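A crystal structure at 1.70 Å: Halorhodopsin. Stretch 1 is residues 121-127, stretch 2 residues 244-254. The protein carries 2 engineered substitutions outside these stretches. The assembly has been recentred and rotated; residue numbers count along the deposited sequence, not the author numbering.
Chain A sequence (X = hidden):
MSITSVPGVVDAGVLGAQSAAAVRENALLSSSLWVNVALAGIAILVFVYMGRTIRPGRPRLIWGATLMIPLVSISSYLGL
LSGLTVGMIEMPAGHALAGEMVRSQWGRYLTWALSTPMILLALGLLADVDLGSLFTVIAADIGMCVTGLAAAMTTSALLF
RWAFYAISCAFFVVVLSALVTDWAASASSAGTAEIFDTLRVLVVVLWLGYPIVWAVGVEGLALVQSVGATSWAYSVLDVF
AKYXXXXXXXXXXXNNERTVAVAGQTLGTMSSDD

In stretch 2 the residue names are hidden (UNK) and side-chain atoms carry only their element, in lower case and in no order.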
# COMPACT_ATOMS: atom_id res chain seq x y z
N LEU A 121 -7.10 -11.48 -5.19
CA LEU A 121 -5.93 -12.04 -5.85
C LEU A 121 -6.19 -13.53 -6.11
O LEU A 121 -5.95 -14.02 -7.22
CB LEU A 121 -4.69 -11.88 -4.97
CG LEU A 121 -3.42 -12.57 -5.49
CD1 LEU A 121 -3.07 -12.04 -6.88
CD2 LEU A 121 -2.28 -12.35 -4.52
N ALA A 122 -6.68 -14.23 -5.10
CA ALA A 122 -6.97 -15.65 -5.23
C ALA A 122 -7.99 -15.90 -6.33
O ALA A 122 -7.81 -16.77 -7.19
CB ALA A 122 -7.48 -16.22 -3.91
N LEU A 123 -9.07 -15.12 -6.32
CA LEU A 123 -10.12 -15.24 -7.32
C LEU A 123 -9.59 -14.87 -8.70
O LEU A 123 -9.93 -15.49 -9.70
CB LEU A 123 -11.28 -14.31 -6.96
CG LEU A 123 -12.73 -14.75 -7.16
CD1 LEU A 123 -13.55 -13.52 -7.49
CD2 LEU A 123 -12.87 -15.78 -8.26
N GLY A 124 -8.74 -13.84 -8.75
CA GLY A 124 -8.17 -13.40 -10.01
C GLY A 124 -7.26 -14.43 -10.65
O GLY A 124 -7.31 -14.64 -11.86
N LEU A 125 -6.43 -15.07 -9.84
CA LEU A 125 -5.53 -16.10 -10.34
C LEU A 125 -6.37 -17.27 -10.86
O LEU A 125 -6.14 -17.77 -11.96
CB LEU A 125 -4.59 -16.58 -9.23
CG LEU A 125 -3.58 -15.56 -8.70
CD1 LEU A 125 -2.85 -16.11 -7.49
CD2 LEU A 125 -2.60 -15.20 -9.81
N LEU A 126 -7.36 -17.68 -10.08
CA LEU A 126 -8.23 -18.77 -10.48
C LEU A 126 -8.87 -18.49 -11.83
O LEU A 126 -8.94 -19.36 -12.69
CB LEU A 126 -9.33 -18.98 -9.43
CG LEU A 126 -10.35 -20.08 -9.71
CD1 LEU A 126 -9.65 -21.44 -9.76
CD2 LEU A 126 -11.41 -20.08 -8.62
N ALA A 127 -9.33 -17.26 -12.01
CA ALA A 127 -9.97 -16.85 -13.25
C ALA A 127 -8.96 -16.45 -14.32
O ALA A 127 -9.33 -16.19 -15.46
CB ALA A 127 -10.93 -15.69 -12.99
N UNK A 244 -14.92 -20.10 4.97
CA UNK A 244 -15.71 -21.00 4.14
C UNK A 244 -15.39 -20.75 2.67
O UNK A 244 -15.20 -21.69 1.89
c UNK A 244 -17.57 -21.33 5.80
c UNK A 244 -17.24 -20.84 4.40
c UNK A 244 -18.04 -21.67 3.39
N UNK A 245 -15.31 -19.47 2.30
CA UNK A 245 -14.99 -19.09 0.93
C UNK A 245 -13.67 -19.72 0.49
O UNK A 245 -13.58 -20.31 -0.59
c UNK A 245 -15.25 -16.76 -1.55
c UNK A 245 -14.38 -17.08 -0.51
c UNK A 245 -12.51 -16.50 -1.95
c UNK A 245 -14.91 -17.56 0.81
c UNK A 245 -13.39 -16.18 -2.97
c UNK A 245 -13.01 -16.95 -0.72
c UNK A 245 -14.76 -16.31 -2.77
N UNK A 246 -12.65 -19.58 1.34
CA UNK A 246 -11.32 -20.12 1.04
C UNK A 246 -11.36 -21.64 0.95
O UNK A 246 -10.68 -22.24 0.12
c UNK A 246 -10.32 -19.69 2.10
N UNK A 247 -12.16 -22.27 1.81
CA UNK A 247 -12.27 -23.73 1.80
C UNK A 247 -12.83 -24.22 0.46
O UNK A 247 -12.30 -25.15 -0.14
c UNK A 247 -13.43 -25.70 2.91
c UNK A 247 -13.19 -24.21 2.92
c UNK A 247 -13.83 -28.47 2.77
c UNK A 247 -12.61 -27.96 3.21
c UNK A 247 -12.41 -26.58 3.27
c UNK A 247 -14.85 -27.59 2.40
c UNK A 247 -14.64 -26.21 2.47
N UNK A 248 -13.91 -23.60 0.02
CA UNK A 248 -14.56 -23.97 -1.23
C UNK A 248 -13.62 -23.78 -2.41
O UNK A 248 -13.52 -24.64 -3.29
c UNK A 248 -18.11 -22.63 -0.39
c UNK A 248 -16.87 -23.51 -0.39
c UNK A 248 -16.38 -23.37 -2.87
c UNK A 248 -15.84 -23.14 -1.46
N UNK A 249 -12.92 -22.64 -2.43
CA UNK A 249 -11.98 -22.35 -3.51
C UNK A 249 -10.82 -23.34 -3.54
O UNK A 249 -10.52 -23.92 -4.59
c UNK A 249 -11.46 -20.91 -3.36
c UNK A 249 -10.28 -20.40 -4.19
c UNK A 249 -10.34 -18.87 -4.20
c UNK A 249 -10.31 -20.95 -5.60
N UNK A 250 -10.19 -23.55 -2.39
CA UNK A 250 -9.05 -24.45 -2.30
C UNK A 250 -9.41 -25.91 -2.63
O UNK A 250 -8.67 -26.59 -3.34
c UNK A 250 -8.44 -24.37 -0.90
c UNK A 250 -6.58 -24.77 0.70
c UNK A 250 -7.12 -25.12 -0.67
c UNK A 250 -6.12 -24.74 -1.75
N UNK A 251 -10.54 -26.37 -2.12
CA UNK A 251 -10.98 -27.74 -2.36
C UNK A 251 -11.17 -27.99 -3.85
O UNK A 251 -10.83 -29.06 -4.35
c UNK A 251 -12.29 -28.02 -1.62
c UNK A 251 -16.43 -28.85 -1.01
c UNK A 251 -12.80 -29.46 -1.79
c UNK A 251 -14.11 -29.71 -1.04
n UNK A 251 -16.75 -29.66 -0.01
n UNK A 251 -15.19 -28.85 -1.51
n UNK A 251 -17.34 -28.01 -1.49
N UNK A 252 -11.72 -27.01 -4.56
CA UNK A 252 -11.94 -27.15 -5.99
C UNK A 252 -10.60 -27.23 -6.71
O UNK A 252 -10.41 -28.08 -7.58
c UNK A 252 -12.79 -26.18 -11.58
c UNK A 252 -13.19 -26.19 -7.97
c UNK A 252 -10.79 -25.11 -10.71
c UNK A 252 -13.22 -26.33 -10.25
n UNK A 252 -14.37 -26.89 -9.76
c UNK A 252 -14.35 -26.80 -8.38
c UNK A 252 -11.57 -25.57 -11.78
c UNK A 252 -12.75 -25.97 -6.54
c UNK A 252 -12.46 -25.87 -9.15
c UNK A 252 -11.22 -25.26 -9.39
N UNK A 253 -9.69 -26.33 -6.35
CA UNK A 253 -8.37 -26.31 -6.97
C UNK A 253 -7.65 -27.65 -6.80
O UNK A 253 -6.99 -28.13 -7.72
c UNK A 253 -7.50 -25.17 -6.38
c UNK A 253 -8.08 -23.82 -6.77
c UNK A 253 -6.07 -25.28 -6.88
N UNK A 254 -7.78 -28.25 -5.62
CA UNK A 254 -7.12 -29.53 -5.35
C UNK A 254 -7.68 -30.65 -6.22
O UNK A 254 -6.95 -31.56 -6.63
c UNK A 254 -7.27 -29.90 -3.87

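Position 244 carries three carbons, one bonded to CA and bearing the other two, and they lie out of reach of the first helix; this fork at the first carbon is valine, Val244. Position 245 has one carbon followed by a ring of six carbons and no oxygen, and the ring turns its edge to Leu123; it is Phe245. Its CA-to-CB bond points toward stretch 1, with Phe245 CZ 4.5 Å from Leu123 CG, a loose apolar contact.

Position 246 has a single side-chain carbon that points sideways and touches nothing across the gap, so it is Ala246. At 247 another carbon leads to a six-carbon ring, out of reach, giving Phe247. Position 248 has four carbons forked at the first, one arm two carbons long, again without a partner on stretch 1: Ile248.

Position 249 also has four carbons, but the fork comes at the second, and the two methyl ends reach Leu126 and Ala122; this is Leu249. It points toward the first helix with chi1 t and chi2 p. Leu249 CD1 comes 3.3 Å from Leu126 CD2, a tight approach for two methyls, while Leu249 CD2 lies 3.9 Å from Ala122 CB.

Position 250 repeats the four carbons forked at the second, but out of reach, so Leu250. Position 251 runs through three carbons to a nitrogen and then a carbon bearing two more nitrogens, exposed and without a partner on stretch 1: the guanidinium of Arg251. Position 252 has one carbon followed by fused five- and six-membered rings holding eight carbons and one nitrogen, which Leu126 approaches obliquely; this indole is Trp252. Its CZ3 stands 4.0 Å from Leu126 CD1. Position 253 has three carbons forked at the first, and one branch also meets Leu126; it is Val253, whose CG2 lies 4.1 Å from the same Leu126 CD1. Position 254 has one carbon and makes no contact: Ala254.

The rule is spacing. Contacts at 245, 249, 252 and 253 recur at steps of four and three, keeping these residues on one side of a helix whose own backbone is satisfied by bonds such as Val253 N to Leu249 O, 3.1 Å. Stretch 1 answers with Ala122, Leu123 and Leu126. The axes run in broadly the same direction, 25° apart, and come no closer than 11.6 Å, so side chains must bridge the gap. Leu126 and Leu249 have the largest areas covered by the other stretch, 70 and 63 Å², while Ala122 CB packs against Leu249 CD2. No hydrogen bond crosses; apolar packing over a modest 240 Å² makes the contact.

Stretch 2, residues 244-254: VFAFILLRWVA
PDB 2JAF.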